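Local coordinates for protein D-aminopeptidase (Burkholderia sp. LK4, PDB 5TZB) that probably cleaves N-terminal residues, beta-amino acids among them, from short peptides as an Ntn-hydrolase-like aminopeptidase of family S58, at residues T266-L270 with F304-N308; R277-R281 with L337-A342; Y233-L239 with A377-W383; Y222-L228 with V289-E294. One frame throughout, in Å; residues are numbered along the deposited sequence.

Contact 1: residues T266-L270 with F304-N308; sequences TDAPL and FATGN
Thr266 and Ala305 are paired at the ends of two parallel strands, and backbone hydrogen bonds set their register. Thr266 N gives its proton to Phe304 O at 3.1 Å, and Thr266 O receives the N-H of Thr306 at 2.8 Å. The same oxygen also takes a CA-H contact from Ala305. Apolar packing lies beside this ladder. With Thr266 OG1 anti to the backbone N (chi1 -176°), CG2 is left against Ala305 CB, 3.9 Å away. OG1 itself accepts from Ala268 N in an ST turn and has a further partner in Thr213. Leu270 CB closes on Ala305 CB from beyond the turn (3.8 Å). Past the strands the backbones pack directly: Gly307 CA sits 3.2 Å from Asp267 O. Asn308 ND2 lies beside CB of Pro269, which is at the centre of an inverse gamma turn. One water joins the far ends, donating to Leu270 O at 2.9 Å and accepting from both N and ND2 of Asn308; OD1 of that amide is bonded to Lys327 N. These are the C-terminal ends of the parallel strands of a beta-alpha-beta crossover, in which helix 272-289 links 260-266 to 298-305.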
loop_
_atom_site.group_PDB
_atom_site.type_symbol
_atom_site.label_atom_id
_atom_site.label_comp_id
_atom_site.label_asym_id
_atom_site.label_seq_id
_atom_site.Cartn_x
_atom_site.Cartn_y
_atom_site.Cartn_z
ATOM N N THR C 266 -20.922 8.965 -3.482
ATOM C CA THR C 266 -21.550 9.766 -2.435
ATOM C C THR C 266 -21.463 11.236 -2.759
ATOM O O THR C 266 -20.499 11.676 -3.394
ATOM C CB THR C 266 -20.908 9.533 -1.050
ATOM O OG1 THR C 266 -21.636 10.270 -0.067
ATOM C CG2 THR C 266 -19.450 9.991 -1.022
ATOM N N ASP C 267 -22.452 12.006 -2.301
ATOM C CA ASP C 267 -22.382 13.456 -2.470
ATOM C C ASP C 267 -21.745 14.123 -1.259
ATOM O O ASP C 267 -21.645 15.347 -1.210
ATOM C CB ASP C 267 -23.766 14.064 -2.718
ATOM C CG ASP C 267 -24.748 13.787 -1.598
ATOM O OD1 ASP C 267 -24.460 12.950 -0.712
ATOM O OD2 ASP C 267 -25.836 14.408 -1.615
ATOM N N ALA C 268 -21.299 13.318 -0.296
ATOM C CA ALA C 268 -20.497 13.844 0.803
ATOM C C ALA C 268 -19.176 14.423 0.267
ATOM O O ALA C 268 -18.621 13.910 -0.697
ATOM C CB ALA C 268 -20.228 12.752 1.834
ATOM N N PRO C 269 -18.692 15.524 0.863
ATOM C CA PRO C 269 -17.406 16.091 0.419
ATOM C C PRO C 269 -16.211 15.319 0.986
ATOM O O PRO C 269 -15.654 15.718 2.001
ATOM C CB PRO C 269 -17.444 17.521 0.961
ATOM C CG PRO C 269 -18.327 17.423 2.191
ATOM C CD PRO C 269 -19.376 16.383 1.849
ATOM N N LEU C 270 -15.908 14.162 0.405
ATOM C CA LEU C 270 -14.790 13.346 0.858
ATOM C C LEU C 270 -13.516 13.661 0.096
ATOM O O LEU C 270 -13.541 13.762 -1.138
ATOM C CB LEU C 270 -15.116 11.858 0.706
ATOM C CG LEU C 270 -16.237 11.308 1.598
ATOM C CD1 LEU C 270 -16.379 9.812 1.380
ATOM C CD2 LEU C 270 -15.971 11.614 3.057
ATOM N N PHE C 304 -16.047 7.134 -5.281
ATOM C CA PHE C 304 -15.847 8.545 -5.627
ATOM C C PHE C 304 -16.885 9.439 -4.948
ATOM O O PHE C 304 -18.004 9.008 -4.631
ATOM C CB PHE C 304 -15.845 8.756 -7.152
ATOM C CG PHE C 304 -17.192 8.574 -7.819
ATOM C CD1 PHE C 304 -18.068 9.646 -7.979
ATOM C CD2 PHE C 304 -17.557 7.338 -8.337
ATOM C CE1 PHE C 304 -19.296 9.477 -8.600
ATOM C CE2 PHE C 304 -18.781 7.164 -8.964
ATOM C CZ PHE C 304 -19.655 8.240 -9.093
ATOM N N ALA C 305 -16.500 10.694 -4.735
ATOM C CA ALA C 305 -17.345 11.651 -4.042
ATOM C C ALA C 305 -17.620 12.861 -4.935
ATOM O O ALA C 305 -16.728 13.322 -5.651
ATOM C CB ALA C 305 -16.681 12.081 -2.739
ATOM N N THR C 306 -18.845 13.388 -4.879
ATOM C CA THR C 306 -19.220 14.524 -5.728
ATOM C C THR C 306 -19.307 15.835 -4.950
ATOM O O THR C 306 -19.494 16.894 -5.548
ATOM C CB THR C 306 -20.563 14.275 -6.442
ATOM O OG1 THR C 306 -21.599 14.112 -5.463
ATOM C CG2 THR C 306 -20.500 13.010 -7.306
ATOM N N GLY C 307 -19.133 15.764 -3.627
ATOM C CA GLY C 307 -19.305 16.906 -2.739
ATOM C C GLY C 307 -18.422 18.101 -3.028
ATOM O O GLY C 307 -18.855 19.252 -2.939
ATOM N N ASN C 308 -17.168 17.838 -3.365
ATOM C CA ASN C 308 -16.287 18.892 -3.847
ATOM C C ASN C 308 -16.364 18.999 -5.366
ATOM O O ASN C 308 -16.209 18.003 -6.065
ATOM C CB ASN C 308 -14.851 18.632 -3.380
ATOM C CG ASN C 308 -14.677 18.866 -1.892
ATOM O OD1 ASN C 308 -14.713 20.007 -1.419
ATOM N ND2 ASN C 308 -14.531 17.791 -1.140
HETATM O O HOH W 1 -15.405 15.317 -2.687
#

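Contact 2: residues R277-R281 with L337-A342; sequences RLAQR and LFVAAA
Arg281 crosses Phe338 obliquely and ends flat on its ring, where segments 277-281 and 337-342 of two helices run at 36°, their axes 8.7 Å apart. Its CB points to the opposite helix and faces Phe338 O. CG rests on the root of the phenylalanine, 3.6 Å from Phe338 CB. A nearly eclipsed turn about the CB-CG bond (chi2 -17°) swings the chain over the ring, so that NE passes above Phe338 CD2 and CZ reaches a point 3.8 Å from the ring centroid, over the face. The guanidinium plane is 17° from that of the ring, and NH2 stands 3.5 Å from Phe338 CE2. NH1 turns back to its own helix and donates to Arg277 O at 2.9 Å from above the carbonyl plane. Arg277 meets the same ring differently: its CB approaches Phe338 CZ (3.6 Å), and its guanidinium stands nearly upright to the ring, presenting a face to the ring's edge. Beside the arginines, Leu278 CD1 packs against Ala341 CB (3.7 Å). Outward, Arg281 binds Gly292 and Asn90 of the third subunit, while Arg277 makes salt bridges to Asp295 of the third and Glu103 of the second. The stack of Arg281 on Phe338 and the oxygens round the nitrogens of both arginines probably offset the cost of burying two guanidinium charges and fix their rotation.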
loop_
_atom_site.group_PDB
_atom_site.type_symbol
_atom_site.label_atom_id
_atom_site.label_comp_id
_atom_site.label_asym_id
_atom_site.label_seq_id
_atom_site.Cartn_x
_atom_site.Cartn_y
_atom_site.Cartn_z
ATOM N N ARG C 277 -10.873 5.074 2.377
ATOM C CA ARG C 277 -11.504 4.492 3.550
ATOM C C ARG C 277 -12.894 3.967 3.204
ATOM O O ARG C 277 -13.271 2.843 3.569
ATOM C CB ARG C 277 -11.578 5.519 4.680
ATOM C CG ARG C 277 -10.223 6.123 5.037
ATOM C CD ARG C 277 -10.331 7.044 6.239
ATOM N NE ARG C 277 -10.564 6.262 7.457
ATOM C CZ ARG C 277 -11.026 6.757 8.605
ATOM N NH1 ARG C 277 -11.325 8.050 8.707
ATOM N NH2 ARG C 277 -11.220 5.953 9.648
ATOM N N LEU C 278 -13.634 4.762 2.446
ATOM C CA LEU C 278 -14.991 4.394 2.077
ATOM C C LEU C 278 -14.994 3.157 1.162
ATOM O O LEU C 278 -15.830 2.270 1.325
ATOM C CB LEU C 278 -15.690 5.569 1.400
ATOM C CG LEU C 278 -17.193 5.420 1.150
ATOM C CD1 LEU C 278 -17.925 5.344 2.477
ATOM C CD2 LEU C 278 -17.702 6.578 0.336
ATOM N N ALA C 279 -14.054 3.098 0.218
ATOM C CA ALA C 279 -14.009 1.981 -0.719
ATOM C C ALA C 279 -13.804 0.651 -0.001
ATOM O O ALA C 279 -14.371 -0.359 -0.408
ATOM C CB ALA C 279 -12.918 2.190 -1.768
ATOM N N GLN C 280 -13.011 0.645 1.066
ATOM C CA GLN C 280 -12.719 -0.613 1.744
ATOM C C GLN C 280 -13.964 -1.133 2.457
ATOM O O GLN C 280 -14.059 -2.327 2.740
ATOM C CB GLN C 280 -11.550 -0.482 2.735
ATOM C CG GLN C 280 -11.136 -1.854 3.312
ATOM C CD GLN C 280 -9.823 -1.879 4.119
ATOM O OE1 GLN C 280 -9.435 -2.940 4.625
ATOM N NE2 GLN C 280 -9.135 -0.740 4.226
ATOM N N ARG C 281 -14.959 -0.282 2.693
ATOM C CA ARG C 281 -16.145 -0.800 3.382
ATOM C C ARG C 281 -16.956 -1.701 2.438
ATOM O O ARG C 281 -17.917 -2.359 2.856
ATOM C CB ARG C 281 -17.025 0.335 3.945
ATOM C CG ARG C 281 -16.382 1.162 5.100
ATOM C CD ARG C 281 -15.221 0.409 5.682
ATOM N NE ARG C 281 -14.734 0.753 7.014
ATOM C CZ ARG C 281 -13.629 1.447 7.273
ATOM N NH1 ARG C 281 -12.910 1.988 6.299
ATOM N NH2 ARG C 281 -13.255 1.617 8.529
ATOM N N LEU C 337 -21.169 7.219 7.108
ATOM C CA LEU C 337 -20.912 6.954 5.689
ATOM C C LEU C 337 -20.373 5.523 5.467
ATOM O O LEU C 337 -20.762 4.867 4.500
ATOM C CB LEU C 337 -19.942 7.985 5.096
ATOM C CG LEU C 337 -20.434 9.444 4.960
ATOM C CD1 LEU C 337 -19.285 10.400 4.649
ATOM C CD2 LEU C 337 -21.520 9.545 3.872
ATOM N N PHE C 338 -19.492 5.051 6.357
ATOM C CA PHE C 338 -19.010 3.664 6.320
ATOM C C PHE C 338 -20.177 2.665 6.434
ATOM O O PHE C 338 -20.296 1.732 5.638
ATOM C CB PHE C 338 -18.021 3.407 7.455
ATOM C CG PHE C 338 -16.692 4.126 7.307
ATOM C CD1 PHE C 338 -16.346 4.756 6.129
ATOM C CD2 PHE C 338 -15.807 4.175 8.377
ATOM C CE1 PHE C 338 -15.119 5.423 6.011
ATOM C CE2 PHE C 338 -14.578 4.818 8.261
ATOM C CZ PHE C 338 -14.242 5.451 7.079
ATOM N N VAL C 339 -21.021 2.863 7.441
ATOM C CA VAL C 339 -22.203 2.012 7.645
ATOM C C VAL C 339 -23.073 1.985 6.387
ATOM O O VAL C 339 -23.458 0.919 5.889
ATOM C CB VAL C 339 -23.057 2.522 8.839
ATOM C CG1 VAL C 339 -24.404 1.787 8.919
ATOM C CG2 VAL C 339 -22.287 2.398 10.161
ATOM N N ALA C 340 -23.361 3.172 5.864
ATOM C CA ALA C 340 -24.213 3.284 4.690
ATOM C C ALA C 340 -23.637 2.562 3.479
ATOM O O ALA C 340 -24.376 1.915 2.753
ATOM C CB ALA C 340 -24.463 4.750 4.348
ATOM N N ALA C 341 -22.329 2.711 3.242
ATOM C CA ALA C 341 -21.697 2.083 2.098
ATOM C C ALA C 341 -21.761 0.584 2.236
ATOM O O ALA C 341 -22.058 -0.113 1.265
ATOM C CB ALA C 341 -20.227 2.555 1.922
ATOM N N ALA C 342 -21.498 0.095 3.447
ATOM C CA ALA C 342 -21.517 -1.339 3.694
ATOM C C ALA C 342 -22.897 -1.909 3.411
ATOM O O ALA C 342 -23.022 -2.949 2.766
ATOM C CB ALA C 342 -21.088 -1.651 5.141
#

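Contact 3: residues Y233-L239 with A377-W383; sequences YPVGEVL and ALREVGW
Tyr233 takes Trp383 onto its face: the tryptophan CB stands 3.6 Å above the centroid of the phenol ring, only 5° off the normal, a CH-pi contact. The indole then turns its edge to that face, planes at 83°, in a T-shaped pair whose closest atoms are Tyr233 CE2 and Trp383 CD1 (3.5 Å). At the phenol's rim, near its plane, lies Val381 O, while Tyr233 CB touches Val381 CG2 and Leu378 CD2. What brings Trp383 over the ring is the Schellman motif that closes helix 371-380: Gly382, at positive phi, is its C-prime residue, and Trp383 N returns to Leu378 O at 2.9 Å. On the flank of that helix, Ala377 CB plugs a patch of three side chains. Val235 CG2, set anti to its own N, presses on Ala377 CB at a tight 3.3 Å, with Val238 CG2 and Leu239 CD2 alongside. Glu380, extended, comes to Val238 from the opposite direction, OE2 lying 3.4 Å from Val238 CG1. A water links the same oxygen to Val238 O. Further out, the inverse gamma turn at Pro234 leads into the 3-10 turn 235-237, and Tyr233 OH reaches across to Val381 O of the third subunit, whose own Tyr233 makes the reciprocal bond.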
loop_
_atom_site.group_PDB
_atom_site.type_symbol
_atom_site.label_atom_id
_atom_site.label_comp_id
_atom_site.label_asym_id
_atom_site.label_seq_id
_atom_site.Cartn_x
_atom_site.Cartn_y
_atom_site.Cartn_z
ATOM N N TYR C 233 -28.982 -14.173 7.166
ATOM C CA TYR C 233 -29.505 -15.537 7.332
ATOM C C TYR C 233 -28.882 -16.534 6.364
ATOM O O TYR C 233 -28.739 -16.239 5.182
ATOM C CB TYR C 233 -31.028 -15.535 7.185
ATOM C CG TYR C 233 -31.721 -14.858 8.347
ATOM C CD1 TYR C 233 -32.258 -15.606 9.387
ATOM C CD2 TYR C 233 -31.824 -13.474 8.414
ATOM C CE1 TYR C 233 -32.889 -14.994 10.464
ATOM C CE2 TYR C 233 -32.446 -12.857 9.489
ATOM C CZ TYR C 233 -32.979 -13.630 10.508
ATOM O OH TYR C 233 -33.595 -13.031 11.581
ATOM N N PRO C 234 -28.514 -17.728 6.867
ATOM C CA PRO C 234 -27.719 -18.704 6.102
ATOM C C PRO C 234 -28.540 -19.430 5.051
ATOM O O PRO C 234 -28.671 -20.652 5.062
ATOM C CB PRO C 234 -27.225 -19.661 7.183
ATOM C CG PRO C 234 -28.304 -19.635 8.203
ATOM C CD PRO C 234 -28.839 -18.229 8.217
ATOM N N VAL C 235 -29.070 -18.651 4.122
ATOM C CA VAL C 235 -29.993 -19.152 3.120
ATOM C C VAL C 235 -29.313 -20.132 2.156
ATOM O O VAL C 235 -29.931 -21.097 1.689
ATOM C CB VAL C 235 -30.621 -17.945 2.356
ATOM C CG1 VAL C 235 -29.553 -17.099 1.724
ATOM C CG2 VAL C 235 -31.565 -18.380 1.328
ATOM N N GLY C 236 -28.019 -19.927 1.908
ATOM C CA GLY C 236 -27.255 -20.811 1.044
ATOM C C GLY C 236 -27.227 -22.266 1.502
ATOM O O GLY C 236 -27.173 -23.188 0.678
ATOM N N GLU C 237 -27.251 -22.472 2.816
ATOM C CA GLU C 237 -27.153 -23.811 3.383
ATOM C C GLU C 237 -28.385 -24.664 3.075
ATOM O O GLU C 237 -28.298 -25.889 3.034
ATOM C CB GLU C 237 -26.944 -23.725 4.894
ATOM C CG GLU C 237 -25.611 -23.094 5.291
ATOM C CD GLU C 237 -25.384 -23.067 6.800
ATOM O OE1 GLU C 237 -26.189 -23.666 7.548
ATOM O OE2 GLU C 237 -24.381 -22.469 7.235
ATOM N N VAL C 238 -29.524 -24.023 2.834
ATOM C CA VAL C 238 -30.732 -24.771 2.482
ATOM C C VAL C 238 -31.063 -24.624 0.989
ATOM O O VAL C 238 -32.199 -24.870 0.568
ATOM C CB VAL C 238 -31.962 -24.325 3.324
ATOM C CG1 VAL C 238 -31.715 -24.582 4.802
ATOM C CG2 VAL C 238 -32.272 -22.863 3.088
ATOM N N LEU C 239 -30.069 -24.225 0.195
ATOM C CA LEU C 239 -30.260 -24.083 -1.247
ATOM C C LEU C 239 -29.242 -24.901 -2.041
ATOM O O LEU C 239 -29.064 -24.687 -3.240
ATOM C CB LEU C 239 -30.175 -22.605 -1.652
ATOM C CG LEU C 239 -31.322 -21.667 -1.262
ATOM C CD1 LEU C 239 -30.993 -20.249 -1.674
ATOM C CD2 LEU C 239 -32.648 -22.104 -1.891
ATOM N N ALA C 377 -36.560 -20.091 1.450
ATOM C CA ALA C 377 -35.322 -20.424 2.122
ATOM C C ALA C 377 -35.127 -19.527 3.346
ATOM O O ALA C 377 -34.665 -19.990 4.381
ATOM C CB ALA C 377 -34.166 -20.325 1.161
ATOM N N LEU C 378 -35.476 -18.250 3.228
ATOM C CA LEU C 378 -35.396 -17.327 4.364
ATOM C C LEU C 378 -36.275 -17.811 5.529
ATOM O O LEU C 378 -35.849 -17.804 6.693
ATOM C CB LEU C 378 -35.805 -15.914 3.947
ATOM C CG LEU C 378 -34.675 -15.126 3.275
ATOM C CD1 LEU C 378 -35.221 -13.915 2.585
ATOM C CD2 LEU C 378 -33.618 -14.744 4.293
ATOM N N ARG C 379 -37.498 -18.239 5.210
ATOM C CA ARG C 379 -38.402 -18.722 6.244
ATOM C C ARG C 379 -37.864 -19.967 6.918
ATOM O O ARG C 379 -37.890 -20.063 8.141
ATOM C CB ARG C 379 -39.779 -19.038 5.657
ATOM C CG ARG C 379 -40.692 -19.787 6.625
ATOM C CD ARG C 379 -41.979 -20.224 5.944
ATOM N NE ARG C 379 -42.956 -20.795 6.874
ATOM C CZ ARG C 379 -43.948 -20.102 7.428
ATOM N NH1 ARG C 379 -44.798 -20.697 8.259
ATOM N NH2 ARG C 379 -44.085 -18.811 7.155
ATOM N N GLU C 380 -37.288 -20.860 6.121
ATOM C CA GLU C 380 -36.758 -22.135 6.600
ATOM C C GLU C 380 -35.661 -21.979 7.645
ATOM O O GLU C 380 -35.517 -22.842 8.522
ATOM C CB GLU C 380 -36.224 -22.955 5.413
ATOM C CG GLU C 380 -35.659 -24.335 5.758
ATOM C CD GLU C 380 -35.363 -25.175 4.518
ATOM O OE1 GLU C 380 -35.771 -24.769 3.406
ATOM O OE2 GLU C 380 -34.705 -26.232 4.647
ATOM N N VAL C 381 -34.888 -20.899 7.550
ATOM C CA VAL C 381 -33.817 -20.643 8.514
ATOM C C VAL C 381 -34.178 -19.552 9.526
ATOM O O VAL C 381 -33.297 -18.987 10.176
ATOM C CB VAL C 381 -32.493 -20.235 7.816
ATOM C CG1 VAL C 381 -31.919 -21.400 7.043
ATOM C CG2 VAL C 381 -32.712 -19.043 6.904
ATOM N N GLY C 382 -35.465 -19.247 9.644
ATOM C CA GLY C 382 -35.968 -18.462 10.760
ATOM C C GLY C 382 -36.245 -16.993 10.514
ATOM O O GLY C 382 -36.701 -16.290 11.417
ATOM N N TRP C 383 -35.977 -16.516 9.303
ATOM C CA TRP C 383 -36.244 -15.112 8.988
ATOM C C TRP C 383 -37.735 -14.870 8.800
ATOM O O TRP C 383 -38.446 -15.719 8.271
ATOM C CB TRP C 383 -35.506 -14.686 7.721
ATOM C CG TRP C 383 -35.891 -13.318 7.215
ATOM C CD1 TRP C 383 -35.267 -12.138 7.486
ATOM C CD2 TRP C 383 -36.991 -13.001 6.351
ATOM N NE1 TRP C 383 -35.906 -11.099 6.842
ATOM C CE2 TRP C 383 -36.968 -11.607 6.137
ATOM C CE3 TRP C 383 -37.991 -13.761 5.730
ATOM C CZ2 TRP C 383 -37.905 -10.959 5.336
ATOM C CZ3 TRP C 383 -38.921 -13.114 4.938
ATOM C CH2 TRP C 383 -38.869 -11.727 4.745
HETATM O O HOH W 2 -33.976 -27.223 1.618
#

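Contact 4: residues Y222-L228 with V289-E294; sequences YGVREML and VGGGTE
Gly290, the positive-phi C-prime residue of the Schellman motif that ends helix 272-289, brings its backbone against Met227: a CA-H of Gly290 points to Met227 O at 3.4 Å. Leu228 CA answers with a second such contact to Val289 O, and the two segments meet here through these CA-H...O contacts. A water stands in nearby, accepting from Val224 N and donating to Gly290 O. Met227 CB leans on the same Gly290 carbonyl at 3.6 Å. Tyr222 packs into the glycine-rich turn: with CG placed between the backbone N and carbonyl (chi1 79°), the ring reaches toward 289-291, where CE1 comes within 3.3 Å of Gly291 CA. OH continues to Val289 CG1 (3.4 Å), meeting that side chain at about a right angle. Val289 CG1 also flanks Leu228 CD1, the two residues lying side by side. At the other end Glu294, stretched out beyond CG, takes the N-H of Gly223 on OE1 at 2.8 Å, the donor coming from above the carboxylate plane. OE2 lies by Val224 CG1 and receives a water proton. Behind Tyr222 and Val289, Ile349 of helix 331-355 touches both, and Met227 and Thr293 pack on Val339 of the third subunit. The arrangement is that of a glycine-rich helix-to-strand connection that begins with the Schellman motif and packs on the loop after strand 213-220.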
loop_
_atom_site.group_PDB
_atom_site.type_symbol
_atom_site.label_atom_id
_atom_site.label_comp_id
_atom_site.label_asym_id
_atom_site.label_seq_id
_atom_site.Cartn_x
_atom_site.Cartn_y
_atom_site.Cartn_z
ATOM N N TYR C 222 -19.232 -13.725 -8.148
ATOM C CA TYR C 222 -18.380 -14.428 -7.188
ATOM C C TYR C 222 -19.188 -15.471 -6.406
ATOM O O TYR C 222 -20.414 -15.448 -6.413
ATOM C CB TYR C 222 -17.758 -13.432 -6.192
ATOM C CG TYR C 222 -18.789 -13.072 -5.148
ATOM C CD1 TYR C 222 -18.836 -13.741 -3.929
ATOM C CD2 TYR C 222 -19.760 -12.115 -5.412
ATOM C CE1 TYR C 222 -19.833 -13.472 -3.002
ATOM C CE2 TYR C 222 -20.763 -11.828 -4.486
ATOM C CZ TYR C 222 -20.786 -12.513 -3.277
ATOM O OH TYR C 222 -21.765 -12.250 -2.339
ATOM N N GLY C 223 -18.486 -16.351 -5.695
ATOM C CA GLY C 223 -19.083 -17.050 -4.574
ATOM C C GLY C 223 -19.578 -18.455 -4.775
ATOM O O GLY C 223 -20.062 -18.839 -5.847
ATOM N N VAL C 224 -19.459 -19.238 -3.715
ATOM C CA VAL C 224 -19.979 -20.588 -3.761
ATOM C C VAL C 224 -21.368 -20.618 -3.129
ATOM O O VAL C 224 -21.711 -19.806 -2.258
ATOM C CB VAL C 224 -19.046 -21.588 -3.054
ATOM C CG1 VAL C 224 -17.612 -21.400 -3.554
ATOM C CG2 VAL C 224 -19.069 -21.372 -1.580
ATOM N N ARG C 225 -22.162 -21.560 -3.605
ATOM C CA ARG C 225 -23.558 -21.702 -3.208
ATOM C C ARG C 225 -23.815 -21.667 -1.688
ATOM O O ARG C 225 -24.552 -20.797 -1.198
ATOM C CB ARG C 225 -24.096 -23.015 -3.784
ATOM C CG ARG C 225 -25.543 -23.292 -3.445
ATOM C CD ARG C 225 -26.508 -22.329 -4.139
ATOM N NE ARG C 225 -26.458 -22.396 -5.601
ATOM C CZ ARG C 225 -26.949 -23.408 -6.323
ATOM N NH1 ARG C 225 -27.504 -24.459 -5.717
ATOM N NH2 ARG C 225 -26.882 -23.382 -7.653
ATOM N N GLU C 226 -23.240 -22.624 -0.958
ATOM C CA GLU C 226 -23.527 -22.770 0.477
ATOM C C GLU C 226 -23.241 -21.520 1.295
ATOM O O GLU C 226 -23.788 -21.370 2.378
ATOM C CB GLU C 226 -22.785 -23.961 1.107
ATOM C CG GLU C 226 -21.307 -24.052 0.800
ATOM C CD GLU C 226 -21.004 -24.800 -0.490
ATOM O OE1 GLU C 226 -21.756 -24.659 -1.482
ATOM O OE2 GLU C 226 -19.983 -25.521 -0.507
ATOM N N MET C 227 -22.346 -20.658 0.811
ATOM C CA MET C 227 -21.926 -19.478 1.567
ATOM C C MET C 227 -22.926 -18.315 1.485
ATOM O O MET C 227 -22.749 -17.307 2.174
ATOM C CB MET C 227 -20.553 -18.977 1.087
ATOM C CG MET C 227 -19.390 -19.888 1.442
ATOM S SD MET C 227 -19.048 -20.058 3.194
ATOM C CE MET C 227 -17.665 -21.204 3.134
ATOM N N LEU C 228 -23.924 -18.413 0.605
ATOM C CA LEU C 228 -24.884 -17.316 0.418
ATOM C C LEU C 228 -25.614 -16.938 1.719
ATOM O O LEU C 228 -26.166 -17.806 2.401
ATOM C CB LEU C 228 -25.918 -17.683 -0.649
ATOM C CG LEU C 228 -27.018 -16.645 -0.904
ATOM C CD1 LEU C 228 -26.469 -15.288 -1.368
ATOM C CD2 LEU C 228 -28.082 -17.186 -1.864
ATOM N N VAL C 289 -22.624 -11.015 2.666
ATOM C CA VAL C 289 -23.400 -11.855 1.744
ATOM C C VAL C 289 -22.739 -13.236 1.556
ATOM O O VAL C 289 -23.389 -14.199 1.097
ATOM C CB VAL C 289 -23.586 -11.156 0.389
ATOM C CG1 VAL C 289 -24.554 -11.922 -0.508
ATOM C CG2 VAL C 289 -24.103 -9.745 0.617
ATOM N N GLY C 290 -21.457 -13.338 1.923
ATOM C CA GLY C 290 -20.750 -14.606 1.883
ATOM C C GLY C 290 -19.558 -14.649 0.945
ATOM O O GLY C 290 -19.128 -15.732 0.536
ATOM N N GLY C 291 -19.035 -13.475 0.593
ATOM C CA GLY C 291 -17.893 -13.361 -0.296
ATOM C C GLY C 291 -16.580 -13.050 0.387
ATOM O O GLY C 291 -16.495 -13.019 1.624
ATOM N N GLY C 292 -15.543 -12.834 -0.426
ATOM C CA GLY C 292 -14.249 -12.386 0.055
ATOM C C GLY C 292 -13.283 -13.492 0.452
ATOM O O GLY C 292 -12.250 -13.219 1.060
ATOM N N THR C 293 -13.606 -14.740 0.136
ATOM C CA THR C 293 -12.751 -15.852 0.565
ATOM C C THR C 293 -12.278 -16.735 -0.589
ATOM O O THR C 293 -11.865 -17.881 -0.379
ATOM C CB THR C 293 -13.460 -16.722 1.651
ATOM O OG1 THR C 293 -14.689 -17.240 1.144
ATOM C CG2 THR C 293 -13.780 -15.896 2.869
ATOM N N GLU C 294 -12.344 -16.217 -1.811
ATOM C CA GLU C 294 -11.896 -16.961 -2.988
ATOM C C GLU C 294 -10.611 -16.393 -3.608
ATOM O O GLU C 294 -10.538 -15.201 -3.921
ATOM C CB GLU C 294 -12.988 -16.985 -4.064
ATOM C CG GLU C 294 -14.193 -17.857 -3.747
ATOM C CD GLU C 294 -15.256 -17.821 -4.868
ATOM O OE1 GLU C 294 -15.728 -16.712 -5.233
ATOM O OE2 GLU C 294 -15.610 -18.913 -5.378
HETATM O O HOH W 3 -17.493 -20.615 -7.068
HETATM O O HOH W 4 -18.308 -17.673 -1.397
#

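Contacts 1 and 2 adjoin, centres about 13 Å apart, with Leu270 and Leu337 at their seam. Together they tie the parallel strands 260-266 and 298-305 to helices 272-289 and 331-355. Contact 4 takes over at the C-terminal end of helix 272-289, its centre about 20 Å from contact 2. It joins contact 3, centres about 15 Å apart, where Gly236 N and Leu228 O probably bond. Along the chain contact 3 encloses contacts 1 and 2, while contact 4 crosses all three and contacts 1 and 2 cross each other. Contacts 2, 3 and 4 also touch the third subunit, and contact 2 meets contact 4 across that interface, so the same segments serve the fold and the tetramer interface.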